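Local coordinates for protein L-Ribose isomerase (Acinetobacter, PDB 4Q0S) that probably interconverts L-ribose and its ketose isomer, using a divalent metal ion held inside a cupin-type beta barrel that here binds cobalt and the sugar alcohol ribitol, at residues R121-Y126 with K190-R195; C102-I107 with E215-S220; P115-G120 with H197-R202; G131-F136 with L211-V216. All blocks are in the same frame, centred on the assembly; numbering follows the deposited sequence.

The four contacts illustrate how the two sheets of a cupin barrel contribute to one buried site. All are buried, yet their chemistry differs with place. Contact 2 and contact 1 join strands of the six-stranded sheet, with strand 211-217 lying between strands 101-108 and 124-130; contact 3 belongs to the five-stranded sheet, and contact 4 spans from one sheet to the other. Contact 3 supplies three histidines to the cobalt ion and contact 1 the fourth protein ligand, Glu124. Contact 2 places a lysine-glutamate pair beside the ribitol that chelates the cobalt. Contact 4, sharing Glu215 and Val216 with contact 2, is made largely of apolar side chains and has no hydrogen bond. Contacts 1, 2 and 4 also reach a second subunit.

Contact 1 of 4, residues R121-Y126 with K190-R195. With CO (cobalt (II) ion), chain B; RB0 (D-ribitol), chain D; RB0 (D-ribitol), chain C.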
# COMPACT_ATOMS: atom_id res chain seq x y z
N ARG A 121 -30.80 -14.08 -4.17
CA ARG A 121 -29.82 -15.11 -3.82
C ARG A 121 -28.47 -14.64 -3.28
O ARG A 121 -27.86 -15.31 -2.43
CB ARG A 121 -29.58 -16.00 -5.05
CG ARG A 121 -30.86 -16.33 -5.81
CD ARG A 121 -30.56 -17.10 -7.08
NE ARG A 121 -31.75 -17.31 -7.90
CZ ARG A 121 -32.46 -16.32 -8.45
NH1 ARG A 121 -32.11 -15.06 -8.26
NH2 ARG A 121 -33.52 -16.60 -9.20
N LYS A 122 -27.98 -13.50 -3.75
CA LYS A 122 -26.67 -13.02 -3.31
C LYS A 122 -26.55 -12.28 -1.98
O LYS A 122 -27.21 -11.27 -1.74
CB LYS A 122 -26.04 -12.14 -4.40
CG LYS A 122 -24.63 -11.65 -4.03
CD LYS A 122 -23.97 -10.89 -5.17
CE LYS A 122 -24.68 -9.57 -5.44
NZ LYS A 122 -24.10 -8.88 -6.63
N THR A 123 -25.67 -12.81 -1.14
CA THR A 123 -25.34 -12.23 0.15
C THR A 123 -23.97 -11.57 -0.05
O THR A 123 -23.04 -12.19 -0.59
CB THR A 123 -25.24 -13.30 1.26
OG1 THR A 123 -26.56 -13.74 1.61
CG2 THR A 123 -24.54 -12.74 2.49
N GLU A 124 -23.84 -10.32 0.39
CA GLU A 124 -22.59 -9.56 0.24
C GLU A 124 -21.91 -9.24 1.57
O GLU A 124 -22.52 -9.36 2.64
CB GLU A 124 -22.88 -8.22 -0.47
CG GLU A 124 -23.64 -8.33 -1.79
CD GLU A 124 -24.15 -6.98 -2.30
OE1 GLU A 124 -23.88 -5.94 -1.67
OE2 GLU A 124 -24.84 -6.97 -3.34
N SER A 125 -20.65 -8.83 1.48
CA SER A 125 -19.85 -8.42 2.63
C SER A 125 -18.99 -7.28 2.11
O SER A 125 -18.53 -7.32 0.96
CB SER A 125 -18.96 -9.56 3.15
OG SER A 125 -17.84 -9.77 2.31
N TYR A 126 -18.79 -6.25 2.93
CA TYR A 126 -18.01 -5.09 2.50
C TYR A 126 -16.75 -4.85 3.31
O TYR A 126 -16.73 -5.02 4.53
CB TYR A 126 -18.84 -3.81 2.57
CG TYR A 126 -20.22 -3.91 1.97
CD1 TYR A 126 -20.41 -4.38 0.68
CD2 TYR A 126 -21.35 -3.53 2.71
CE1 TYR A 126 -21.67 -4.47 0.12
CE2 TYR A 126 -22.62 -3.62 2.17
CZ TYR A 126 -22.78 -4.09 0.87
OH TYR A 126 -24.04 -4.20 0.33
N LYS A 190 -15.58 -6.77 8.83
CA LYS A 190 -16.26 -6.99 7.56
C LYS A 190 -17.76 -6.79 7.81
O LYS A 190 -18.27 -7.18 8.85
CB LYS A 190 -16.01 -8.42 7.08
CG LYS A 190 -14.61 -8.67 6.54
CD LYS A 190 -14.54 -8.35 5.05
CE LYS A 190 -13.24 -8.84 4.44
NZ LYS A 190 -13.20 -8.62 2.96
N PHE A 191 -18.46 -6.18 6.85
CA PHE A 191 -19.89 -5.91 6.99
C PHE A 191 -20.72 -6.79 6.07
O PHE A 191 -20.57 -6.74 4.85
CB PHE A 191 -20.19 -4.45 6.68
CG PHE A 191 -21.55 -4.01 7.12
CD1 PHE A 191 -21.74 -3.46 8.39
CD2 PHE A 191 -22.66 -4.18 6.29
CE1 PHE A 191 -23.02 -3.08 8.82
CE2 PHE A 191 -23.94 -3.80 6.71
CZ PHE A 191 -24.11 -3.25 7.97
N VAL A 192 -21.62 -7.57 6.66
CA VAL A 192 -22.47 -8.48 5.89
C VAL A 192 -23.84 -7.93 5.51
O VAL A 192 -24.59 -7.42 6.34
CB VAL A 192 -22.70 -9.81 6.67
CG1 VAL A 192 -23.67 -10.72 5.92
CG2 VAL A 192 -21.36 -10.52 6.86
N MET A 193 -24.16 -8.02 4.22
CA MET A 193 -25.46 -7.58 3.72
C MET A 193 -26.13 -8.86 3.25
O MET A 193 -25.84 -9.35 2.15
CB MET A 193 -25.29 -6.61 2.55
CG MET A 193 -26.61 -6.08 1.97
SD MET A 193 -27.64 -5.22 3.20
CE MET A 193 -26.54 -3.84 3.68
N HIS A 194 -27.01 -9.42 4.08
CA HIS A 194 -27.69 -10.66 3.71
C HIS A 194 -28.56 -10.49 2.48
O HIS A 194 -29.07 -9.40 2.19
CB HIS A 194 -28.56 -11.17 4.86
CG HIS A 194 -27.79 -11.74 6.00
ND1 HIS A 194 -26.87 -12.76 5.85
CD2 HIS A 194 -27.81 -11.45 7.33
CE1 HIS A 194 -26.36 -13.07 7.03
NE2 HIS A 194 -26.91 -12.29 7.94
N ARG A 195 -28.73 -11.59 1.75
CA ARG A 195 -29.57 -11.60 0.57
C ARG A 195 -30.98 -11.21 1.01
O ARG A 195 -31.33 -11.36 2.18
CB ARG A 195 -29.58 -13.00 -0.04
CG ARG A 195 -30.00 -14.09 0.94
CD ARG A 195 -30.13 -15.43 0.26
NE ARG A 195 -28.84 -16.04 -0.06
CZ ARG A 195 -28.07 -16.65 0.83
NH1 ARG A 195 -28.46 -16.75 2.10
NH2 ARG A 195 -26.91 -17.18 0.46
CO CO B . -25.98 -5.56 -4.03
C1 RB0 D . -20.45 -7.43 12.55
O1 RB0 D . -19.12 -7.61 13.02
C2 RB0 D . -20.46 -6.30 11.54
O2 RB0 D . -19.91 -5.14 12.15
C3 RB0 D . -21.89 -6.00 11.09
O3 RB0 D . -22.69 -5.61 12.19
C4 RB0 D . -22.55 -7.18 10.37
O4 RB0 D . -21.65 -7.73 9.42
C5 RB0 D . -23.82 -6.70 9.68
O5 RB0 D . -24.40 -7.76 8.93
C1 RB0 C . -24.32 -3.56 -8.01
O1 RB0 C . -24.74 -3.29 -9.34
C2 RB0 C . -23.51 -4.85 -7.99
O2 RB0 C . -24.37 -5.97 -8.18
C3 RB0 C . -22.73 -4.98 -6.67
O3 RB0 C . -21.81 -6.06 -6.75
C4 RB0 C . -23.63 -5.17 -5.44
O4 RB0 C . -24.90 -5.65 -5.85
C5 RB0 C . -23.79 -3.84 -4.70
O5 RB0 C . -24.49 -4.05 -3.47
O HOH W 1 -27.30 -8.86 -0.43
O HOH W 2 -26.96 -14.70 4.13
O HOH W 3 -15.52 -7.80 1.88
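Tyr126 and Phe191 cross obliquely on the same face of an antiparallel strand pair, their nearest ring atoms being the two CD2 carbons at 3.9 Å. Glu124 and Met193 share that face. The CB of Met193 lies 3.5 Å from Tyr126 OH, and the same hydroxyl donates to Glu124 OE1 at 2.7 Å, meeting the oxygen nearly along its C-O bond. This second-shell bond helps fix the rotation of the carboxylate, whose other oxygen, OE2, binds the cobalt ion at 1.9 Å. Phe191, with CG anti to the backbone N (chi1 -166°), presents one ring face to C5 of a ribitol separate from the one at the metal; its O4 receives a 2.8 Å bond from Val192 N. Where the strands give way to loop, Arg195 folds back over Thr123: Thr123 OG1 sits 3.4 Å above the centre of the Arg195 guanidinium and accepts a hydrogen bond from Arg195 N, while NE donates in the guanidinium plane to Arg121 O at 2.7 Å. Arg195 NH1 continues to backbone oxygens of Ala84 and Asp86 of the second subunit. Strand 191-193 edges the six-stranded sheet within this chain, strand 124-130 separates it from strand 211-217, and Met193 reaches across to strand 132-137.

Contact 2 of 4, residues C102-I107 with E215-S220; sequences CDKLMI and EVSTYS. With RB0 (D-ribitol), chain C.
Lys104 NZ and Glu215 OE2 form a salt bridge across two antiparallel strands; the modelled separation of 2.5 Å is doubtful, because the ammonium also lies too close to another neighbour. Lys104 reaches the carboxylate by a chain bent at chi2 and chi3 (65° at the latter), which brings CE within 3.2 Å of OE2 and crosses the extended Glu215 at an angle. A weak bond links NZ to Ser217 OG, itself a donor to Thr218 O. The ribitol hydroxyl O3 donates a hydrogen bond to Glu215 OE2 at 3.2 Å, so one carboxylate oxygen serves both lysine and ligand. Backbone bonds frame this polar group, among them Ser217 N to Cys102 O and Glu215 N to Lys104 O, each 2.8 Å long. Further out, the methyl CE of Met106 comes 3.5 Å from Glu215 OE1, and Met106 SD approaches ribitol C3. On the reverse face, Asp103 bonds to Tyr38 OH and forms a salt bridge to Lys190 of the second subunit. The chemistry implies a buried wall of the sugar pocket in which the Lys104 amine, the carboxylates of Glu215 and nearby Glu124, and a ribitol hydroxyl meet, with the methionine supplying an apolar border.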
# COMPACT_ATOMS: atom_id res chain seq x y z
N CYS A 102 -17.81 -14.46 -5.30
CA CYS A 102 -17.62 -13.31 -6.16
C CYS A 102 -16.80 -12.22 -5.46
O CYS A 102 -17.20 -11.69 -4.42
CB CYS A 102 -18.98 -12.76 -6.58
SG CYS A 102 -18.90 -11.34 -7.69
N ASP A 103 -15.64 -11.91 -6.03
CA ASP A 103 -14.74 -10.91 -5.47
C ASP A 103 -14.63 -9.78 -6.48
O ASP A 103 -14.33 -10.02 -7.65
CB ASP A 103 -13.34 -11.52 -5.23
CG ASP A 103 -12.47 -10.69 -4.29
OD1 ASP A 103 -12.46 -9.45 -4.42
OD2 ASP A 103 -11.79 -11.27 -3.43
N LYS A 104 -14.89 -8.55 -6.04
CA LYS A 104 -14.80 -7.40 -6.91
C LYS A 104 -14.38 -6.16 -6.14
O LYS A 104 -14.49 -6.11 -4.91
CB LYS A 104 -16.14 -7.12 -7.60
CG LYS A 104 -17.19 -6.52 -6.67
CD LYS A 104 -18.44 -7.39 -6.60
CE LYS A 104 -18.16 -8.74 -5.96
NZ LYS A 104 -19.40 -9.55 -5.73
N LEU A 105 -13.89 -5.17 -6.87
CA LEU A 105 -13.48 -3.90 -6.29
C LEU A 105 -14.49 -2.91 -6.83
O LEU A 105 -14.76 -2.88 -8.03
CB LEU A 105 -12.08 -3.52 -6.76
CG LEU A 105 -11.50 -2.30 -6.05
CD1 LEU A 105 -11.29 -2.65 -4.58
CD2 LEU A 105 -10.18 -1.88 -6.69
N MET A 106 -15.07 -2.10 -5.95
CA MET A 106 -16.05 -1.12 -6.38
C MET A 106 -15.54 0.28 -6.08
O MET A 106 -15.03 0.56 -5.00
CB MET A 106 -17.39 -1.37 -5.68
CG MET A 106 -17.89 -2.79 -5.86
SD MET A 106 -19.54 -3.09 -5.21
CE MET A 106 -19.24 -2.99 -3.47
N ILE A 107 -15.67 1.16 -7.07
CA ILE A 107 -15.22 2.52 -6.90
C ILE A 107 -16.37 3.50 -7.13
O ILE A 107 -16.96 3.55 -8.21
CB ILE A 107 -14.05 2.83 -7.86
CG1 ILE A 107 -12.93 1.81 -7.62
CG2 ILE A 107 -13.55 4.26 -7.64
CD1 ILE A 107 -11.70 2.04 -8.46
N GLU A 215 -15.68 -6.12 -2.36
CA GLU A 215 -16.86 -6.91 -2.05
C GLU A 215 -16.58 -8.39 -2.22
O GLU A 215 -16.04 -8.82 -3.23
CB GLU A 215 -18.05 -6.53 -2.94
CG GLU A 215 -19.28 -7.40 -2.66
CD GLU A 215 -20.45 -7.10 -3.57
OE1 GLU A 215 -20.99 -5.98 -3.48
OE2 GLU A 215 -20.83 -7.98 -4.38
N VAL A 216 -16.95 -9.17 -1.20
CA VAL A 216 -16.79 -10.61 -1.23
C VAL A 216 -18.21 -11.13 -1.02
O VAL A 216 -18.80 -10.95 0.04
CB VAL A 216 -15.86 -11.10 -0.09
CG1 VAL A 216 -15.94 -12.61 0.03
CG2 VAL A 216 -14.43 -10.70 -0.39
N SER A 217 -18.77 -11.75 -2.05
CA SER A 217 -20.14 -12.23 -1.95
C SER A 217 -20.29 -13.60 -2.59
O SER A 217 -19.31 -14.20 -3.04
CB SER A 217 -21.07 -11.26 -2.67
OG SER A 217 -20.89 -11.37 -4.07
N THR A 218 -21.53 -14.08 -2.61
CA THR A 218 -21.83 -15.35 -3.24
C THR A 218 -21.93 -15.02 -4.73
O THR A 218 -21.90 -13.84 -5.11
CB THR A 218 -23.16 -15.96 -2.71
OG1 THR A 218 -24.22 -15.02 -2.84
CG2 THR A 218 -23.02 -16.33 -1.23
N TYR A 219 -22.06 -16.04 -5.57
CA TYR A 219 -22.12 -15.86 -7.02
C TYR A 219 -23.01 -14.71 -7.51
O TYR A 219 -24.11 -14.51 -7.02
CB TYR A 219 -22.57 -17.15 -7.69
CG TYR A 219 -22.36 -17.17 -9.19
CD1 TYR A 219 -21.10 -17.41 -9.73
CD2 TYR A 219 -23.43 -16.95 -10.06
CE1 TYR A 219 -20.91 -17.44 -11.11
CE2 TYR A 219 -23.25 -16.98 -11.45
CZ TYR A 219 -21.98 -17.23 -11.96
OH TYR A 219 -21.80 -17.27 -13.32
N SER A 220 -22.51 -13.98 -8.51
CA SER A 220 -23.25 -12.87 -9.08
C SER A 220 -23.93 -13.28 -10.40
O SER A 220 -23.27 -13.47 -11.42
CB SER A 220 -22.30 -11.69 -9.32
OG SER A 220 -23.01 -10.55 -9.75
C1 RB0 C . -24.32 -3.56 -8.01
O1 RB0 C . -24.74 -3.29 -9.34
C2 RB0 C . -23.51 -4.85 -7.99
O2 RB0 C . -24.37 -5.97 -8.18
C3 RB0 C . -22.73 -4.98 -6.67
O3 RB0 C . -21.81 -6.06 -6.75
C4 RB0 C . -23.63 -5.17 -5.44
O4 RB0 C . -24.90 -5.65 -5.85
C5 RB0 C . -23.79 -3.84 -4.70
O5 RB0 C . -24.49 -4.05 -3.47

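Contact 3 of 4, residues P115-G120 with H197-R202. With CO (cobalt (II) ion), chain B; RB0 (D-ribitol), chain C.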
# COMPACT_ATOMS: atom_id res chain seq x y z
N PRO A 115 -27.24 2.47 -6.43
CA PRO A 115 -28.68 2.57 -6.13
C PRO A 115 -29.40 1.46 -5.36
O PRO A 115 -28.98 0.31 -5.33
CB PRO A 115 -29.29 2.81 -7.51
CG PRO A 115 -28.42 1.97 -8.38
CD PRO A 115 -27.03 2.31 -7.88
N PRO A 116 -30.51 1.83 -4.70
CA PRO A 116 -31.32 0.89 -3.92
C PRO A 116 -31.68 -0.36 -4.72
O PRO A 116 -32.20 -0.26 -5.84
CB PRO A 116 -32.55 1.71 -3.56
CG PRO A 116 -31.98 3.06 -3.33
CD PRO A 116 -31.02 3.21 -4.52
N HIS A 117 -31.41 -1.52 -4.14
CA HIS A 117 -31.73 -2.78 -4.79
C HIS A 117 -31.57 -3.90 -3.77
O HIS A 117 -31.08 -3.67 -2.66
CB HIS A 117 -30.80 -3.02 -5.98
CG HIS A 117 -29.37 -3.25 -5.59
ND1 HIS A 117 -28.56 -2.25 -5.11
CD2 HIS A 117 -28.62 -4.38 -5.56
CE1 HIS A 117 -27.37 -2.75 -4.80
NE2 HIS A 117 -27.39 -4.04 -5.06
N HIS A 118 -31.99 -5.10 -4.15
CA HIS A 118 -31.82 -6.24 -3.27
C HIS A 118 -31.62 -7.46 -4.14
O HIS A 118 -31.95 -7.44 -5.33
CB HIS A 118 -33.03 -6.43 -2.34
CG HIS A 118 -34.22 -7.07 -2.97
ND1 HIS A 118 -35.13 -6.36 -3.73
CD2 HIS A 118 -34.66 -8.35 -2.95
CE1 HIS A 118 -36.08 -7.18 -4.15
NE2 HIS A 118 -35.82 -8.39 -3.69
N HIS A 119 -31.05 -8.51 -3.56
CA HIS A 119 -30.80 -9.75 -4.29
C HIS A 119 -31.58 -10.89 -3.66
O HIS A 119 -31.67 -11.00 -2.44
CB HIS A 119 -29.31 -10.08 -4.23
CG HIS A 119 -28.43 -8.95 -4.67
ND1 HIS A 119 -28.34 -8.54 -5.98
CD2 HIS A 119 -27.63 -8.12 -3.96
CE1 HIS A 119 -27.53 -7.50 -6.06
NE2 HIS A 119 -27.08 -7.23 -4.85
N GLY A 120 -32.15 -11.75 -4.50
CA GLY A 120 -32.89 -12.88 -3.97
C GLY A 120 -31.94 -13.96 -3.49
O GLY A 120 -32.22 -14.65 -2.51
N HIS A 197 -32.18 -8.30 1.29
CA HIS A 197 -32.21 -7.03 2.00
C HIS A 197 -31.95 -5.88 1.07
O HIS A 197 -30.99 -5.90 0.30
CB HIS A 197 -31.16 -7.02 3.11
CG HIS A 197 -31.58 -7.75 4.34
ND1 HIS A 197 -32.26 -7.14 5.37
CD2 HIS A 197 -31.47 -9.05 4.68
CE1 HIS A 197 -32.55 -8.04 6.29
NE2 HIS A 197 -32.08 -9.21 5.90
N LEU A 198 -32.81 -4.87 1.12
CA LEU A 198 -32.65 -3.68 0.30
C LEU A 198 -31.40 -2.94 0.78
O LEU A 198 -31.19 -2.79 1.99
CB LEU A 198 -33.85 -2.75 0.44
CG LEU A 198 -35.16 -3.15 -0.23
CD1 LEU A 198 -36.28 -2.27 0.31
CD2 LEU A 198 -35.03 -3.00 -1.75
N HIS A 199 -30.58 -2.49 -0.15
CA HIS A 199 -29.39 -1.76 0.22
C HIS A 199 -28.92 -0.83 -0.89
O HIS A 199 -29.25 -1.01 -2.07
CB HIS A 199 -28.26 -2.71 0.63
CG HIS A 199 -27.88 -3.70 -0.43
ND1 HIS A 199 -28.65 -4.79 -0.75
CD2 HIS A 199 -26.80 -3.75 -1.25
CE1 HIS A 199 -28.08 -5.47 -1.73
NE2 HIS A 199 -26.95 -4.86 -2.05
N ALA A 200 -28.16 0.17 -0.48
CA ALA A 200 -27.59 1.17 -1.36
C ALA A 200 -26.44 1.79 -0.58
O ALA A 200 -26.35 1.63 0.64
CB ALA A 200 -28.63 2.25 -1.69
N PHE A 201 -25.53 2.46 -1.28
CA PHE A 201 -24.42 3.09 -0.61
C PHE A 201 -23.81 4.18 -1.46
O PHE A 201 -23.96 4.18 -2.68
CB PHE A 201 -23.37 2.04 -0.22
CG PHE A 201 -22.82 1.24 -1.37
CD1 PHE A 201 -21.81 1.74 -2.18
CD2 PHE A 201 -23.31 -0.05 -1.62
CE1 PHE A 201 -21.27 0.97 -3.22
CE2 PHE A 201 -22.78 -0.82 -2.66
CZ PHE A 201 -21.76 -0.31 -3.46
N ARG A 202 -23.16 5.13 -0.81
CA ARG A 202 -22.54 6.24 -1.52
C ARG A 202 -21.23 6.62 -0.85
O ARG A 202 -20.93 6.20 0.27
CB ARG A 202 -23.44 7.48 -1.49
CG ARG A 202 -23.42 8.19 -0.13
CD ARG A 202 -24.01 9.60 -0.19
NE ARG A 202 -23.80 10.32 1.07
CZ ARG A 202 -24.13 11.59 1.29
NH1 ARG A 202 -24.70 12.30 0.32
NH2 ARG A 202 -23.89 12.15 2.46
CO CO B . -25.98 -5.56 -4.03
C1 RB0 C . -24.32 -3.56 -8.01
O1 RB0 C . -24.74 -3.29 -9.34
C2 RB0 C . -23.51 -4.85 -7.99
O2 RB0 C . -24.37 -5.97 -8.18
C3 RB0 C . -22.73 -4.98 -6.67
O3 RB0 C . -21.81 -6.06 -6.75
C4 RB0 C . -23.63 -5.17 -5.44
O4 RB0 C . -24.90 -5.65 -5.85
C5 RB0 C . -23.79 -3.84 -4.70
O5 RB0 C . -24.49 -4.05 -3.47
O HOH W 4 -30.04 -8.21 -0.95
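The metal centre of the cupin barrel is built here, where His117 and His199 face each other as a hydrogen-bonded antiparallel pair and point their rings to the same side. Their NE2 atoms each bind the cobalt ion at 2.3 Å, and His119 NE2, from the loop that follows, binds it at 2.2 Å. The rings of His117 and His199 meet obliquely, with centroids 4.2 Å apart and planes at 55°. His119 instead brings CD2 to the edge of the His199 ring, near its plane and 3.5 Å from CE1. In both paired histidines CG stands between the backbone N and the carbonyl carbon (chi1 67° in His117), turning ND1 back to its own segment: His117 ND1 donates to Pro115 O at 2.6 Å, and His199 ND1 to His197 O at 2.8 Å, each acceptor lying close to the ring plane. His119 ND1 is held by Asp242 O. Behind the metal-binding rings, Ala200 CB packs against Pro116 CG at 3.8 Å, while a water joins His119 N to His197 O. Glu124 and the ribitol hydroxyls O4 and O5 complete six-fold coordination. With every ligand ND1 donating to a backbone oxygen, each NE2 is left as the metal donor, and the neighbouring ribitol hydroxyls chelate the ion much as a sugar substrate might.

Contact 4 of 4, residues G131-F136 with L211-V216. With RB0 (D-ribitol), chain C.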
# COMPACT_ATOMS: atom_id res chain seq x y z
N GLY A 131 -11.31 5.74 1.57
CA GLY A 131 -12.48 6.58 1.72
C GLY A 131 -13.41 6.02 2.77
O GLY A 131 -12.99 5.24 3.62
N GLU A 132 -14.68 6.41 2.73
CA GLU A 132 -15.65 5.93 3.70
C GLU A 132 -16.91 5.56 2.95
O GLU A 132 -17.25 6.17 1.95
CB GLU A 132 -15.95 6.99 4.76
CG GLU A 132 -14.69 7.55 5.41
CD GLU A 132 -14.90 8.01 6.84
OE1 GLU A 132 -16.02 8.44 7.19
OE2 GLU A 132 -13.93 7.94 7.62
N MET A 133 -17.59 4.54 3.45
CA MET A 133 -18.79 4.06 2.80
C MET A 133 -20.03 4.27 3.64
O MET A 133 -20.11 3.81 4.78
CB MET A 133 -18.60 2.59 2.47
CG MET A 133 -19.78 1.90 1.86
SD MET A 133 -19.47 0.13 1.82
CE MET A 133 -20.45 -0.38 0.38
N GLU A 134 -21.00 4.97 3.07
CA GLU A 134 -22.26 5.21 3.76
C GLU A 134 -23.28 4.26 3.16
O GLU A 134 -23.66 4.38 1.99
CB GLU A 134 -22.70 6.67 3.61
CG GLU A 134 -21.87 7.61 4.46
CD GLU A 134 -22.41 9.03 4.49
OE1 GLU A 134 -22.61 9.56 5.61
OE2 GLU A 134 -22.62 9.63 3.42
N VAL A 135 -23.69 3.30 3.97
CA VAL A 135 -24.64 2.28 3.55
C VAL A 135 -26.03 2.58 4.09
O VAL A 135 -26.21 2.93 5.25
CB VAL A 135 -24.21 0.88 4.05
CG1 VAL A 135 -25.07 -0.21 3.42
CG2 VAL A 135 -22.74 0.64 3.72
N PHE A 136 -27.02 2.45 3.21
CA PHE A 136 -28.41 2.67 3.57
C PHE A 136 -29.05 1.32 3.30
O PHE A 136 -28.80 0.71 2.25
CB PHE A 136 -29.01 3.75 2.65
CG PHE A 136 -28.17 5.00 2.58
CD1 PHE A 136 -28.20 5.94 3.60
CD2 PHE A 136 -27.32 5.21 1.50
CE1 PHE A 136 -27.38 7.08 3.56
CE2 PHE A 136 -26.50 6.33 1.44
CZ PHE A 136 -26.53 7.27 2.47
N LEU A 211 -14.53 6.42 -3.08
CA LEU A 211 -14.75 5.34 -2.14
C LEU A 211 -14.30 4.08 -2.88
O LEU A 211 -14.71 3.85 -4.02
CB LEU A 211 -16.23 5.22 -1.78
CG LEU A 211 -16.64 3.85 -1.21
CD1 LEU A 211 -15.86 3.59 0.07
CD2 LEU A 211 -18.15 3.82 -0.95
N VAL A 212 -13.44 3.29 -2.26
CA VAL A 212 -12.98 2.05 -2.87
C VAL A 212 -13.34 0.95 -1.89
O VAL A 212 -12.91 0.97 -0.73
CB VAL A 212 -11.45 2.06 -3.12
CG1 VAL A 212 -11.03 0.76 -3.85
CG2 VAL A 212 -11.07 3.26 -3.95
N VAL A 213 -14.15 -0.01 -2.35
CA VAL A 213 -14.59 -1.09 -1.49
C VAL A 213 -14.39 -2.46 -2.12
O VAL A 213 -14.66 -2.67 -3.30
CB VAL A 213 -16.10 -0.96 -1.16
CG1 VAL A 213 -16.54 -2.06 -0.17
CG2 VAL A 213 -16.38 0.42 -0.57
N ARG A 214 -13.93 -3.40 -1.32
CA ARG A 214 -13.73 -4.75 -1.78
C ARG A 214 -14.99 -5.54 -1.38
O ARG A 214 -15.35 -5.60 -0.20
CB ARG A 214 -12.48 -5.34 -1.12
CG ARG A 214 -12.15 -6.76 -1.54
CD ARG A 214 -10.94 -7.27 -0.76
NE ARG A 214 -9.67 -6.71 -1.22
CZ ARG A 214 -8.81 -7.38 -2.00
NH1 ARG A 214 -7.68 -6.82 -2.38
NH2 ARG A 214 -9.10 -8.62 -2.39
N GLU A 215 -15.68 -6.12 -2.36
CA GLU A 215 -16.86 -6.91 -2.05
C GLU A 215 -16.58 -8.39 -2.22
O GLU A 215 -16.04 -8.82 -3.23
CB GLU A 215 -18.05 -6.53 -2.94
CG GLU A 215 -19.28 -7.40 -2.66
CD GLU A 215 -20.45 -7.10 -3.57
OE1 GLU A 215 -20.99 -5.98 -3.48
OE2 GLU A 215 -20.83 -7.98 -4.38
N VAL A 216 -16.95 -9.17 -1.20
CA VAL A 216 -16.79 -10.61 -1.23
C VAL A 216 -18.21 -11.13 -1.02
O VAL A 216 -18.80 -10.95 0.04
CB VAL A 216 -15.86 -11.10 -0.09
CG1 VAL A 216 -15.94 -12.61 0.03
CG2 VAL A 216 -14.43 -10.70 -0.39
C1 RB0 C . -24.32 -3.56 -8.01
O1 RB0 C . -24.74 -3.29 -9.34
C2 RB0 C . -23.51 -4.85 -7.99
O2 RB0 C . -24.37 -5.97 -8.18
C3 RB0 C . -22.73 -4.98 -6.67
O3 RB0 C . -21.81 -6.06 -6.75
C4 RB0 C . -23.63 -5.17 -5.44
O4 RB0 C . -24.90 -5.65 -5.85
C5 RB0 C . -23.79 -3.84 -4.70
O5 RB0 C . -24.49 -4.05 -3.47
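Met133 and Leu211 bring two strands of different sheets together chiefly through apolar side chains, with no hydrogen bond between the segments. The main hydrophobic contact is oblique: the CD2 branch of Leu211 lies 3.7 Å from Met133 CB and 3.8 Å from CG. Further along the same methionine, SD reaches the CG2 methyl of Val213 at 3.9 Å, the two side chains crossing at about a right angle. An extended chain makes this double reach possible, for Met133 carries CG anti to the backbone N (chi1 176°) and stays straight beyond it, running past the leucine before its sulfur arrives at the valine. Contacts with backbone form the second group. The other leucine branch, CD1, settles 3.5 Å from Glu132 O, a buried carbonyl that finds no polar partner in the model. Gly131 comes close to Leu211 too, with CA atoms 4.6 Å apart. The strand axes run at 76° to one another, consistent with strands of two sheets packed against each other, not paired in one sheet. Strand 132-137 sits between strands 180-185 and 199-202, strand 211-217 between 101-108 and 124-130, and Met133 also touches Tyr126 and Val128 of strand 124-130.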